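Local coordinates for protein GH3 beta-N-acetylglucosaminidase (Paenibacillaceae, PDB 6K5J) that probably releases terminal N-acetylglucosamine by hydrolysing beta-N-acetylglucosaminides, as a family 3 glycoside hydrolase, at residues 224-229 against 261-267; 292-296 against 329-333; 132-138 against 177-182; 115-121 against 170-175. All blocks are in the same frame, centred on the assembly; numbering follows the deposited sequence.

Contact 1: 224-229 against 261-267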
loop_
_atom_site.group_PDB
_atom_site.type_symbol
_atom_site.label_atom_id
_atom_site.label_comp_id
_atom_site.label_asym_id
_atom_site.label_seq_id
_atom_site.Cartn_x
_atom_site.Cartn_y
_atom_site.Cartn_z
ATOM N N VAL A 224 -7.080 16.914 -3.907
ATOM C CA VAL A 224 -6.370 15.895 -3.136
ATOM C C VAL A 224 -5.391 16.586 -2.190
ATOM O O VAL A 224 -4.685 17.524 -2.577
ATOM C CB VAL A 224 -5.651 14.874 -4.047
ATOM C CG1 VAL A 224 -4.599 15.554 -4.925
ATOM C CG2 VAL A 224 -5.035 13.733 -3.204
ATOM N N ASP A 225 -5.352 16.118 -0.942
ATOM C CA ASP A 225 -4.599 16.815 0.097
ATOM C C ASP A 225 -3.097 16.736 -0.120
ATOM O O ASP A 225 -2.379 17.678 0.230
ATOM C CB ASP A 225 -4.941 16.248 1.476
ATOM C CG ASP A 225 -6.274 16.745 1.998
ATOM O OD1 ASP A 225 -6.854 17.681 1.397
ATOM O OD2 ASP A 225 -6.742 16.195 3.008
ATOM N N ALA A 226 -2.596 15.630 -0.674
ATOM C CA ALA A 226 -1.156 15.460 -0.802
ATOM C C ALA A 226 -0.851 14.534 -1.969
ATOM O O ALA A 226 -1.694 13.745 -2.401
ATOM C CB ALA A 226 -0.535 14.932 0.507
ATOM N N VAL A 227 0.362 14.692 -2.507
ATOM C CA VAL A 227 0.922 13.855 -3.564
ATOM C C VAL A 227 2.307 13.402 -3.098
ATOM O O VAL A 227 3.117 14.230 -2.661
ATOM C CB VAL A 227 1.013 14.626 -4.902
ATOM C CG1 VAL A 227 1.709 13.796 -5.996
ATOM C CG2 VAL A 227 -0.380 15.078 -5.376
ATOM N N MET A 228 2.574 12.094 -3.170
ATOM C CA MET A 228 3.896 11.552 -2.870
ATOM C C MET A 228 4.632 11.218 -4.163
ATOM O O MET A 228 4.044 10.671 -5.102
ATOM C CB MET A 228 3.800 10.297 -1.989
ATOM C CG MET A 228 5.135 9.552 -1.807
ATOM S SD MET A 228 4.974 8.052 -0.796
ATOM C CE MET A 228 4.758 8.753 0.838
ATOM N N THR A 229 5.928 11.528 -4.203
ATOM C CA THR A 229 6.718 11.323 -5.409
ATOM C C THR A 229 7.232 9.885 -5.498
ATOM O O THR A 229 7.167 9.112 -4.535
ATOM C CB THR A 229 7.903 12.301 -5.447
ATOM O OG1 THR A 229 8.804 11.991 -4.381
ATOM C CG2 THR A 229 7.429 13.725 -5.289
ATOM N N TYR A 261 -0.649 21.963 -9.328
ATOM C CA TYR A 261 -0.867 21.453 -7.982
ATOM C C TYR A 261 -0.178 22.344 -6.953
ATOM O O TYR A 261 1.045 22.487 -6.973
ATOM C CB TYR A 261 -0.357 20.023 -7.862
ATOM C CG TYR A 261 -0.751 19.411 -6.546
ATOM C CD1 TYR A 261 -2.089 19.282 -6.205
ATOM C CD2 TYR A 261 0.211 19.011 -5.622
ATOM C CE1 TYR A 261 -2.472 18.723 -4.987
ATOM C CE2 TYR A 261 -0.156 18.455 -4.403
ATOM C CZ TYR A 261 -1.496 18.313 -4.096
ATOM O OH TYR A 261 -1.869 17.766 -2.892
ATOM N N ASP A 262 -0.960 22.931 -6.046
ATOM C CA ASP A 262 -0.418 23.766 -4.981
ATOM C C ASP A 262 -0.595 23.127 -3.607
ATOM O O ASP A 262 -0.436 23.806 -2.588
ATOM C CB ASP A 262 -1.053 25.164 -5.020
ATOM C CG ASP A 262 -0.303 26.188 -4.149
ATOM O OD1 ASP A 262 0.951 26.153 -4.091
ATOM O OD2 ASP A 262 -0.979 27.026 -3.512
ATOM N N GLY A 263 -0.909 21.835 -3.555
ATOM C CA GLY A 263 -1.042 21.137 -2.296
ATOM C C GLY A 263 0.296 20.627 -1.789
ATOM O O GLY A 263 1.369 20.991 -2.272
ATOM N N VAL A 264 0.211 19.733 -0.810
ATOM C CA VAL A 264 1.399 19.225 -0.130
ATOM C C VAL A 264 2.038 18.141 -0.985
ATOM O O VAL A 264 1.371 17.188 -1.401
ATOM C CB VAL A 264 1.036 18.690 1.264
ATOM C CG1 VAL A 264 2.206 17.891 1.854
ATOM C CG2 VAL A 264 0.607 19.843 2.194
ATOM N N VAL A 265 3.339 18.258 -1.223
ATOM C CA VAL A 265 4.088 17.244 -1.951
ATOM C C VAL A 265 5.033 16.564 -0.972
ATOM O O VAL A 265 5.849 17.229 -0.318
ATOM C CB VAL A 265 4.830 17.845 -3.150
ATOM C CG1 VAL A 265 5.774 16.821 -3.756
ATOM C CG2 VAL A 265 3.806 18.291 -4.193
ATOM N N VAL A 266 4.904 15.240 -0.852
ATOM C CA VAL A 266 5.692 14.432 0.078
ATOM C C VAL A 266 6.717 13.629 -0.708
ATOM O O VAL A 266 6.397 13.062 -1.755
ATOM C CB VAL A 266 4.793 13.472 0.884
ATOM C CG1 VAL A 266 5.597 12.821 2.016
ATOM C CG2 VAL A 266 3.543 14.198 1.414
ATOM N N THR A 267 7.939 13.549 -0.195
ATOM C CA THR A 267 8.877 12.603 -0.785
ATOM C C THR A 267 8.466 11.186 -0.419
ATOM O O THR A 267 7.932 10.930 0.660
ATOM C CB THR A 267 10.311 12.844 -0.309
ATOM O OG1 THR A 267 10.460 12.409 1.056
ATOM C CG2 THR A 267 10.692 14.312 -0.430
#
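Residues 226-229 and 264-266 pair as parallel strands, A226 facing V264, V227 facing V265 and M228 facing V266, with short axes 4.6 Å apart at closest approach and 26° between their directions. V227 is bonded through both its backbone atoms. Its N donates to V264 O at 2.9 Å, and its O accepts V266 N at 2.7 Å. T229 N continues the ladder to V266 O. At the other end the bond from V264 N to D225 O is weak, at 3.5 Å.

Y261 packs against this weaker end. Its CG is anti to the backbone N (chi1 -172°), which lays the ring against V224 and V227. The OH donates to V224 O at 2.8 Å, from 43° above the carbonyl plane. V227 CG2 sits over one ring face in a CH-pi contact, 3.9 Å from the centroid. The backbone N of G263 lies over the opposite face. V224 CG1 touches Y261 CE1, the two side chains crossing at about a right angle. T229 CG2 rests on V265 CG1 at 3.8 Å, while its OG1 is hydrogen-bonded to T245 OG1. On the other face of the sheet, A226 CB meets V264 CB and V266 CG2.

The strands and helix 249-258 form a beta-alpha-beta unit of the TIM-barrel domain. L255 of that helix packs on Y261. D225 turns away and pairs with R339 and R340. Side-chain contact between the strands is thus mainly aliphatic. The tyrosine hydroxyl adds a polar tie ahead of the strand, where the backbone ladder is weak.

Contact 2: 292-296 against 329-333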
loop_
_atom_site.group_PDB
_atom_site.type_symbol
_atom_site.label_atom_id
_atom_site.label_comp_id
_atom_site.label_asym_id
_atom_site.label_seq_id
_atom_site.Cartn_x
_atom_site.Cartn_y
_atom_site.Cartn_z
ATOM N N GLY A 292 10.954 21.011 -5.245
ATOM C CA GLY A 292 9.576 21.433 -5.086
ATOM C C GLY A 292 8.781 20.730 -3.998
ATOM O O GLY A 292 7.618 21.071 -3.778
ATOM N N ALA A 293 9.382 19.758 -3.309
ATOM C CA ALA A 293 8.667 19.025 -2.267
ATOM C C ALA A 293 8.486 19.875 -1.011
ATOM O O ALA A 293 9.291 20.760 -0.706
ATOM C CB ALA A 293 9.411 17.733 -1.901
ATOM N N ASP A 294 7.422 19.574 -0.263
ATOM C CA ASP A 294 7.140 20.244 1.003
ATOM C C ASP A 294 7.490 19.411 2.213
ATOM O O ASP A 294 7.872 19.969 3.249
ATOM C CB ASP A 294 5.651 20.585 1.118
ATOM C CG ASP A 294 5.147 21.350 -0.064
ATOM O OD1 ASP A 294 5.713 22.429 -0.334
ATOM O OD2 ASP A 294 4.204 20.864 -0.722
ATOM N N LEU A 295 7.300 18.098 2.134
ATOM C CA LEU A 295 7.375 17.241 3.306
ATOM C C LEU A 295 8.371 16.128 3.024
ATOM O O LEU A 295 8.175 15.334 2.095
ATOM C CB LEU A 295 6.000 16.671 3.667
ATOM C CG LEU A 295 5.911 15.934 5.005
ATOM C CD1 LEU A 295 6.328 16.833 6.189
ATOM C CD2 LEU A 295 4.493 15.391 5.221
ATOM N N ILE A 296 9.420 16.077 3.836
ATOM C CA ILE A 296 10.532 15.138 3.700
ATOM C C ILE A 296 10.254 13.946 4.605
ATOM O O ILE A 296 10.178 14.094 5.830
ATOM C CB ILE A 296 11.860 15.808 4.096
ATOM C CG1 ILE A 296 12.161 17.028 3.223
ATOM C CG2 ILE A 296 13.000 14.793 4.140
ATOM C CD1 ILE A 296 11.895 16.866 1.761
ATOM N N SER A 329 6.400 26.126 1.504
ATOM C CA SER A 329 6.038 24.788 1.981
ATOM C C SER A 329 5.340 24.841 3.328
ATOM O O SER A 329 4.368 24.114 3.556
ATOM C CB SER A 329 7.271 23.884 2.078
ATOM O OG SER A 329 7.789 23.585 0.797
ATOM N N VAL A 330 5.842 25.658 4.252
ATOM C CA VAL A 330 5.187 25.778 5.556
ATOM C C VAL A 330 3.732 26.187 5.383
ATOM O O VAL A 330 2.839 25.665 6.061
ATOM C CB VAL A 330 5.954 26.774 6.450
ATOM C CG1 VAL A 330 5.122 27.146 7.680
ATOM C CG2 VAL A 330 7.299 26.182 6.870
ATOM N N GLY A 331 3.463 27.115 4.459
ATOM C CA GLY A 331 2.092 27.547 4.240
ATOM C C GLY A 331 1.191 26.420 3.773
ATOM O O GLY A 331 0.050 26.295 4.225
ATOM N N ARG A 332 1.692 25.581 2.867
ATOM C CA ARG A 332 0.891 24.457 2.393
ATOM C C ARG A 332 0.637 23.449 3.506
ATOM O O ARG A 332 -0.473 22.919 3.626
ATOM C CB ARG A 332 1.581 23.783 1.211
ATOM C CG ARG A 332 1.818 24.686 0.016
ATOM C CD ARG A 332 2.500 23.884 -1.077
ATOM N NE ARG A 332 2.690 24.618 -2.324
ATOM C CZ ARG A 332 3.873 24.892 -2.875
ATOM N NH1 ARG A 332 5.007 24.498 -2.294
ATOM N NH2 ARG A 332 3.923 25.545 -4.033
ATOM N N LEU A 333 1.651 23.180 4.341
ATOM C CA LEU A 333 1.475 22.223 5.432
ATOM C C LEU A 333 0.518 22.754 6.499
ATOM O O LEU A 333 -0.347 22.019 6.987
ATOM C CB LEU A 333 2.834 21.862 6.037
ATOM C CG LEU A 333 3.698 21.067 5.061
ATOM C CD1 LEU A 333 5.194 21.243 5.368
ATOM C CD2 LEU A 333 3.278 19.596 5.069
HETATM O O HOH W 1 7.303 23.998 -4.310
#
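D294 OD1 is gripped by two side chains of helix 323-339. S329 OG donates to the anti lone pair of OD1 at 2.6 Å. R332 NH1 takes the syn lone pair at 2.9 Å, in a salt bridge whose N-H...O angle is 147°. R332 NE pairs with D262. The carboxylate and guanidinium planes are 47° apart, so the groups do not lie flat together. With CG anti to its carbonyl carbon (chi1 -53°), the carboxylate is held beside its own backbone N and faces the helix. OD2 is taken by R256 and by V265 N of the barrel strand 264-266. This loop therefore ties that strand to helix 323-339 of the TIM-barrel domain. It starts at G292, whose positive phi closes helix 281-291 in a Schellman motif. A water donates to G292 O at 3.0 Å and accepts from R332 NH1, a second link to the arginine. An alanine in place of D294 would remove the carboxylate and would probably leave R332 NH1 and R256 without this shared counter-charge, and V265 N without its side-chain acceptor. Next to the polar cluster, L333 CD1 approaches D294 O at 3.6 Å. L333 CD2 meets L295 CB at 4.2 Å.

Contact 3: 132-138 against 177-182; sequences MNFAPSL and VAATVK. With NAG (2-acetamido-2-deoxy-beta-D-glucopyranose), chain B.
K182 and T180 reach across to the backbone of segment 132-138 with their side chains. The K182 chain is extended beyond CG, and a chi1 of 67° sets CG between the backbone N and the carbonyl carbon. NZ donates to F134 O at 2.7 Å, tilted 31° from the carbonyl plane. The same NZ bonds O3 of the bound NAG at 2.9 Å, and O4 weakly. E85 gives it a salt bridge. A methionine in place of K182 would probably leave F134 O and the sugar O3 without this donor, and E85 without its charged mate.

T180 OG1 donates to N133 O at 3.0 Å, from above the carbonyl plane. T180 OG1 also lies at the edge of the F134 ring, and the T180 and F134 side chains run side by side, pointing the same way. M132 crosses T180 at a slant and brings CE to 3.4 Å from OG1. At the far end V181 CG1 meets L138 CD1 at 3.6 Å and also touches P136 CD.

The backbones pair from N133 N to A178 O and again from L138 N to K182 O, at 2.7 Å. Between them the 132-138 chain departs from strand geometry: F134 centres an inverse gamma turn and the peptide before P136 is cis. T180 N still bonds A135 O there. D83, R152, H183 and D268 also bind the NAG. K182 and H183 begin the KHFPGHG sequence, and their place near the C-terminal end of barrel strand 178-184 is consistent with the sugar site of family 3 N-acetylglucosaminidases.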
loop_
_atom_site.group_PDB
_atom_site.type_symbol
_atom_site.label_atom_id
_atom_site.label_comp_id
_atom_site.label_asym_id
_atom_site.label_seq_id
_atom_site.Cartn_x
_atom_site.Cartn_y
_atom_site.Cartn_z
ATOM N N MET A 132 -3.753 11.298 8.388
ATOM C CA MET A 132 -3.157 11.269 7.063
ATOM C C MET A 132 -2.907 9.811 6.700
ATOM O O MET A 132 -2.630 8.981 7.570
ATOM C CB MET A 132 -1.849 12.078 7.018
ATOM C CG MET A 132 -1.258 12.281 5.617
ATOM S SD MET A 132 0.174 13.398 5.696
ATOM C CE MET A 132 0.301 13.912 3.979
ATOM N N ASN A 133 -3.036 9.499 5.413
ATOM C CA ASN A 133 -2.789 8.142 4.931
ATOM C C ASN A 133 -1.949 8.254 3.675
ATOM O O ASN A 133 -2.233 9.089 2.810
ATOM C CB ASN A 133 -4.111 7.393 4.641
ATOM C CG ASN A 133 -3.929 5.877 4.474
ATOM O OD1 ASN A 133 -2.866 5.329 4.753
ATOM N ND2 ASN A 133 -4.996 5.199 4.041
ATOM N N PHE A 134 -0.911 7.432 3.573
ATOM C CA PHE A 134 -0.140 7.396 2.335
ATOM C C PHE A 134 -0.822 6.428 1.370
ATOM O O PHE A 134 -0.367 5.315 1.101
ATOM C CB PHE A 134 1.314 7.051 2.619
ATOM C CG PHE A 134 2.061 8.167 3.292
ATOM C CD1 PHE A 134 1.700 9.489 3.050
ATOM C CD2 PHE A 134 3.103 7.913 4.155
ATOM C CE1 PHE A 134 2.379 10.540 3.649
ATOM C CE2 PHE A 134 3.788 8.964 4.768
ATOM C CZ PHE A 134 3.416 10.278 4.507
ATOM N N ALA A 135 -1.948 6.902 0.852
ATOM C CA ALA A 135 -2.841 6.145 -0.011
ATOM C C ALA A 135 -3.832 7.127 -0.623
ATOM O O ALA A 135 -4.086 8.184 -0.039
ATOM C CB ALA A 135 -3.577 5.046 0.775
ATOM N N PRO A 136 -4.416 6.797 -1.792
ATOM C CA PRO A 136 -4.231 5.558 -2.549
ATOM C C PRO A 136 -3.055 5.616 -3.521
ATOM O O PRO A 136 -2.697 6.692 -4.003
ATOM C CB PRO A 136 -5.544 5.431 -3.327
ATOM C CG PRO A 136 -5.889 6.869 -3.651
ATOM C CD PRO A 136 -5.403 7.685 -2.439
ATOM N N SER A 137 -2.472 4.458 -3.817
ATOM C CA SER A 137 -1.656 4.355 -5.019
ATOM C C SER A 137 -2.511 4.627 -6.252
ATOM O O SER A 137 -3.562 4.005 -6.439
ATOM C CB SER A 137 -1.036 2.965 -5.131
ATOM O OG SER A 137 -0.495 2.759 -6.433
ATOM N N LEU A 138 -2.055 5.562 -7.092
ATOM C CA LEU A 138 -2.591 5.762 -8.428
ATOM C C LEU A 138 -1.659 5.197 -9.490
ATOM O O LEU A 138 -1.759 5.569 -10.666
ATOM C CB LEU A 138 -2.853 7.251 -8.689
ATOM C CG LEU A 138 -3.904 7.900 -7.781
ATOM C CD1 LEU A 138 -4.196 9.328 -8.264
ATOM C CD2 LEU A 138 -5.189 7.063 -7.751
ATOM N N VAL A 177 -9.340 12.177 6.878
ATOM C CA VAL A 177 -7.959 11.722 6.725
ATOM C C VAL A 177 -7.425 12.275 5.411
ATOM O O VAL A 177 -8.018 12.046 4.349
ATOM C CB VAL A 177 -7.858 10.188 6.759
ATOM C CG1 VAL A 177 -6.436 9.737 6.435
ATOM C CG2 VAL A 177 -8.302 9.662 8.119
ATOM N N ALA A 178 -6.319 13.016 5.482
ATOM C CA ALA A 178 -5.687 13.520 4.271
ATOM C C ALA A 178 -5.229 12.362 3.396
ATOM O O ALA A 178 -4.504 11.479 3.855
ATOM C CB ALA A 178 -4.494 14.406 4.631
ATOM N N ALA A 179 -5.664 12.358 2.142
ATOM C CA ALA A 179 -5.200 11.363 1.185
ATOM C C ALA A 179 -3.899 11.819 0.540
ATOM O O ALA A 179 -3.673 13.012 0.321
ATOM C CB ALA A 179 -6.251 11.115 0.101
ATOM N N THR A 180 -3.047 10.844 0.216
ATOM C CA THR A 180 -1.756 11.093 -0.426
ATOM C C THR A 180 -1.666 10.173 -1.635
ATOM O O THR A 180 -1.304 8.999 -1.493
ATOM C CB THR A 180 -0.580 10.839 0.521
ATOM O OG1 THR A 180 -0.784 11.514 1.760
ATOM C CG2 THR A 180 0.750 11.332 -0.112
ATOM N N VAL A 181 -1.976 10.687 -2.827
ATOM C CA VAL A 181 -1.866 9.843 -4.012
ATOM C C VAL A 181 -0.395 9.622 -4.342
ATOM O O VAL A 181 0.434 10.532 -4.201
ATOM C CB VAL A 181 -2.650 10.448 -5.192
ATOM C CG1 VAL A 181 -4.141 10.387 -4.876
ATOM C CG2 VAL A 181 -2.214 11.891 -5.483
ATOM N N LYS A 182 -0.059 8.405 -4.782
ATOM C CA LYS A 182 1.334 8.013 -4.969
ATOM C C LYS A 182 1.397 6.991 -6.102
ATOM O O LYS A 182 0.392 6.359 -6.430
ATOM C CB LYS A 182 1.918 7.467 -3.648
ATOM C CG LYS A 182 1.296 6.133 -3.157
ATOM C CD LYS A 182 1.835 5.767 -1.750
ATOM C CE LYS A 182 1.435 4.336 -1.329
ATOM N NZ LYS A 182 1.863 4.057 0.099
HETATM C C1 NAG B . 8.170 3.537 0.589
HETATM C C2 NAG B . 6.956 3.156 -0.296
HETATM C C3 NAG B . 5.765 4.101 -0.050
HETATM C C4 NAG B . 5.489 4.275 1.437
HETATM C C5 NAG B . 6.764 4.727 2.130
HETATM C C6 NAG B . 6.612 4.933 3.620
HETATM C C7 NAG B . 7.078 2.210 -2.574
HETATM C C8 NAG B . 7.540 2.450 -3.985
HETATM N N2 NAG B . 7.340 3.188 -1.700
HETATM O O1 NAG B . 9.082 2.492 0.541
HETATM O O3 NAG B . 4.600 3.591 -0.693
HETATM O O4 NAG B . 4.465 5.242 1.639
HETATM O O5 NAG B . 7.753 3.709 1.950
HETATM O O6 NAG B . 6.439 3.696 4.301
HETATM O O7 NAG B . 6.476 1.189 -2.249
#

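Contact 4: 115-121 against 170-175; sequences YEAAHII and RGFQDA
G171 lies directly against helix 111-127, its CA 4.2 Å from H119 CA. A side chain at this position would run into Y115 O and H119 N, so the glycine permits the close approach. Beside it A118 CB sits over the middle of the F172 ring, a CH-pi contact 3.8 Å from the centroid. I121 CG2 meets the edge of the same ring at CE1, 3.6 Å away. This is the tight, buried part, and F172 continues inward onto N133 and A135.

The short helix axes come within 7.1 Å and cross at -32°. Helices 111-127 and 158-174 run in similar directions, and strand 132-133 lies between them in the chain. They are neighbouring helices in the outer layer of the TIM-barrel domain.

The other side is more open to solvent and largely polar. There the Y115 ring has the R170 guanidinium over one face, the planes 19° apart, and G171 CA over the opposite face. Chi1 of 178° puts the Y115 ring anti to its backbone N and lets it extend across to the second helix. Its OH donates to D174 OD2 at a doubtfully short 2.5 Å. R170 NH1 forms a salt bridge to that oxygen, at 3.4 Å, while its NH2 pairs with E167. H119 ND1 donates to G171 O at 3.2 Å, in the carbonyl plane and on a lone pair, and A175 CB approaches the H119 ring obliquely.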
loop_
_atom_site.group_PDB
_atom_site.type_symbol
_atom_site.label_atom_id
_atom_site.label_comp_id
_atom_site.label_asym_id
_atom_site.label_seq_id
_atom_site.Cartn_x
_atom_site.Cartn_y
_atom_site.Cartn_z
ATOM N N TYR A 115 -14.822 3.872 -2.886
ATOM C CA TYR A 115 -15.187 4.885 -1.897
ATOM C C TYR A 115 -15.473 4.246 -0.544
ATOM O O TYR A 115 -14.965 4.697 0.489
ATOM C CB TYR A 115 -16.407 5.698 -2.353
ATOM C CG TYR A 115 -16.819 6.730 -1.315
ATOM C CD1 TYR A 115 -17.701 6.403 -0.284
ATOM C CD2 TYR A 115 -16.300 8.014 -1.342
ATOM C CE1 TYR A 115 -18.052 7.334 0.685
ATOM C CE2 TYR A 115 -16.657 8.957 -0.384
ATOM C CZ TYR A 115 -17.531 8.612 0.622
ATOM O OH TYR A 115 -17.876 9.552 1.573
ATOM N N GLU A 116 -16.330 3.227 -0.522
ATOM C CA GLU A 116 -16.722 2.666 0.764
ATOM C C GLU A 116 -15.539 2.007 1.456
ATOM O O GLU A 116 -15.388 2.127 2.675
ATOM C CB GLU A 116 -17.880 1.684 0.598
ATOM C CG GLU A 116 -19.027 2.288 -0.174
ATOM C CD GLU A 116 -20.257 1.431 -0.184
ATOM O OE1 GLU A 116 -20.122 0.191 -0.293
ATOM O OE2 GLU A 116 -21.364 2.008 -0.095
ATOM N N ALA A 117 -14.685 1.317 0.694
ATOM C CA ALA A 117 -13.490 0.718 1.281
ATOM C C ALA A 117 -12.604 1.784 1.917
ATOM O O ALA A 117 -12.155 1.642 3.063
ATOM C CB ALA A 117 -12.740 -0.060 0.205
ATOM N N ALA A 118 -12.363 2.874 1.191
ATOM C CA ALA A 118 -11.510 3.937 1.709
ATOM C C ALA A 118 -12.163 4.646 2.881
ATOM O O ALA A 118 -11.478 5.074 3.820
ATOM C CB ALA A 118 -11.183 4.933 0.595
ATOM N N HIS A 119 -13.490 4.793 2.845
ATOM C CA HIS A 119 -14.164 5.478 3.946
ATOM C C HIS A 119 -14.112 4.654 5.229
ATOM O O HIS A 119 -13.997 5.211 6.325
ATOM C CB HIS A 119 -15.609 5.801 3.572
ATOM C CG HIS A 119 -16.284 6.713 4.551
ATOM N ND1 HIS A 119 -16.001 8.060 4.624
ATOM C CD2 HIS A 119 -17.223 6.474 5.496
ATOM C CE1 HIS A 119 -16.745 8.615 5.567
ATOM N NE2 HIS A 119 -17.492 7.674 6.115
ATOM N N ILE A 120 -14.197 3.329 5.124
ATOM C CA ILE A 120 -14.010 2.496 6.310
ATOM C C ILE A 120 -12.598 2.667 6.856
ATOM O O ILE A 120 -12.402 2.897 8.057
ATOM C CB ILE A 120 -14.305 1.020 5.997
ATOM C CG1 ILE A 120 -15.806 0.788 5.826
ATOM C CG2 ILE A 120 -13.757 0.137 7.113
ATOM C CD1 ILE A 120 -16.115 -0.601 5.261
ATOM N N ILE A 121 -11.589 2.537 5.986
ATOM C CA ILE A 121 -10.207 2.732 6.438
ATOM C C ILE A 121 -10.056 4.091 7.110
ATOM O O ILE A 121 -9.476 4.211 8.197
ATOM C CB ILE A 121 -9.217 2.596 5.266
ATOM C CG1 ILE A 121 -9.096 1.135 4.804
ATOM C CG2 ILE A 121 -7.828 3.135 5.687
ATOM C CD1 ILE A 121 -8.355 0.979 3.444
ATOM N N ARG A 170 -11.729 10.572 -2.085
ATOM C CA ARG A 170 -12.906 11.177 -1.460
ATOM C C ARG A 170 -13.325 10.428 -0.194
ATOM O O ARG A 170 -13.708 11.050 0.803
ATOM C CB ARG A 170 -14.061 11.229 -2.460
ATOM C CG ARG A 170 -15.244 12.083 -2.004
ATOM C CD ARG A 170 -16.222 12.332 -3.156
ATOM N NE ARG A 170 -16.932 11.114 -3.534
ATOM C CZ ARG A 170 -18.040 10.684 -2.943
ATOM N NH1 ARG A 170 -18.566 11.374 -1.935
ATOM N NH2 ARG A 170 -18.619 9.564 -3.353
ATOM N N GLY A 171 -13.276 9.095 -0.217
ATOM C CA GLY A 171 -13.622 8.337 0.981
ATOM C C GLY A 171 -12.685 8.609 2.147
ATOM O O GLY A 171 -13.126 8.738 3.293
ATOM N N PHE A 172 -11.375 8.690 1.874
ATOM C CA PHE A 172 -10.425 9.052 2.927
ATOM C C PHE A 172 -10.716 10.455 3.454
ATOM O O PHE A 172 -10.816 10.668 4.669
ATOM C CB PHE A 172 -8.980 8.995 2.411
ATOM C CG PHE A 172 -8.455 7.601 2.155
ATOM C CD1 PHE A 172 -8.649 6.575 3.072
ATOM C CD2 PHE A 172 -7.737 7.331 0.995
ATOM C CE1 PHE A 172 -8.153 5.311 2.830
ATOM C CE2 PHE A 172 -7.245 6.053 0.728
ATOM C CZ PHE A 172 -7.460 5.044 1.645
ATOM N N GLN A 173 -10.844 11.431 2.553
ATOM C CA GLN A 173 -10.939 12.819 3.009
ATOM C C GLN A 173 -12.306 13.131 3.614
ATOM O O GLN A 173 -12.390 13.943 4.540
ATOM C CB GLN A 173 -10.575 13.767 1.861
ATOM C CG GLN A 173 -9.066 13.673 1.581
ATOM C CD GLN A 173 -8.555 14.459 0.391
ATOM O OE1 GLN A 173 -7.351 14.458 0.131
ATOM N NE2 GLN A 173 -9.445 15.128 -0.332
ATOM N N ASP A 174 -13.371 12.466 3.146
ATOM C CA ASP A 174 -14.678 12.590 3.791
ATOM C C ASP A 174 -14.624 12.145 5.244
ATOM O O ASP A 174 -15.353 12.679 6.087
ATOM C CB ASP A 174 -15.734 11.763 3.043
ATOM C CG ASP A 174 -16.295 12.480 1.830
ATOM O OD1 ASP A 174 -15.932 13.650 1.606
ATOM O OD2 ASP A 174 -17.097 11.867 1.091
ATOM N N ALA A 175 -13.762 11.180 5.561
ATOM C CA ALA A 175 -13.613 10.682 6.920
ATOM C C ALA A 175 -12.628 11.500 7.745
ATOM O O ALA A 175 -12.358 11.142 8.896
ATOM C CB ALA A 175 -13.173 9.216 6.903
#

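All four contacts lie in the N-terminal TIM-barrel domain. Contacts 3 and 1 share one parallel sheet, ordered 132-133, 178-184, 226-229, 264-266, and their centres are about 9 Å apart. Contact 4 lies outside the first two of these strands, about 11 Å from contact 3 between centres, with helices 111-127 and 158-174. Along the chain contacts 4 and 3 interleave; contact 1 follows, then contact 2. Contact 2 extends the wall beyond strand 264-266, its centre about 8 Å from that of contact 1. Contacts 2 and 4 are about 24 Å apart between centres. Together the four contacts trace an arc of the barrel, with the bound sugar at contact 3 and touching M228 of contact 1.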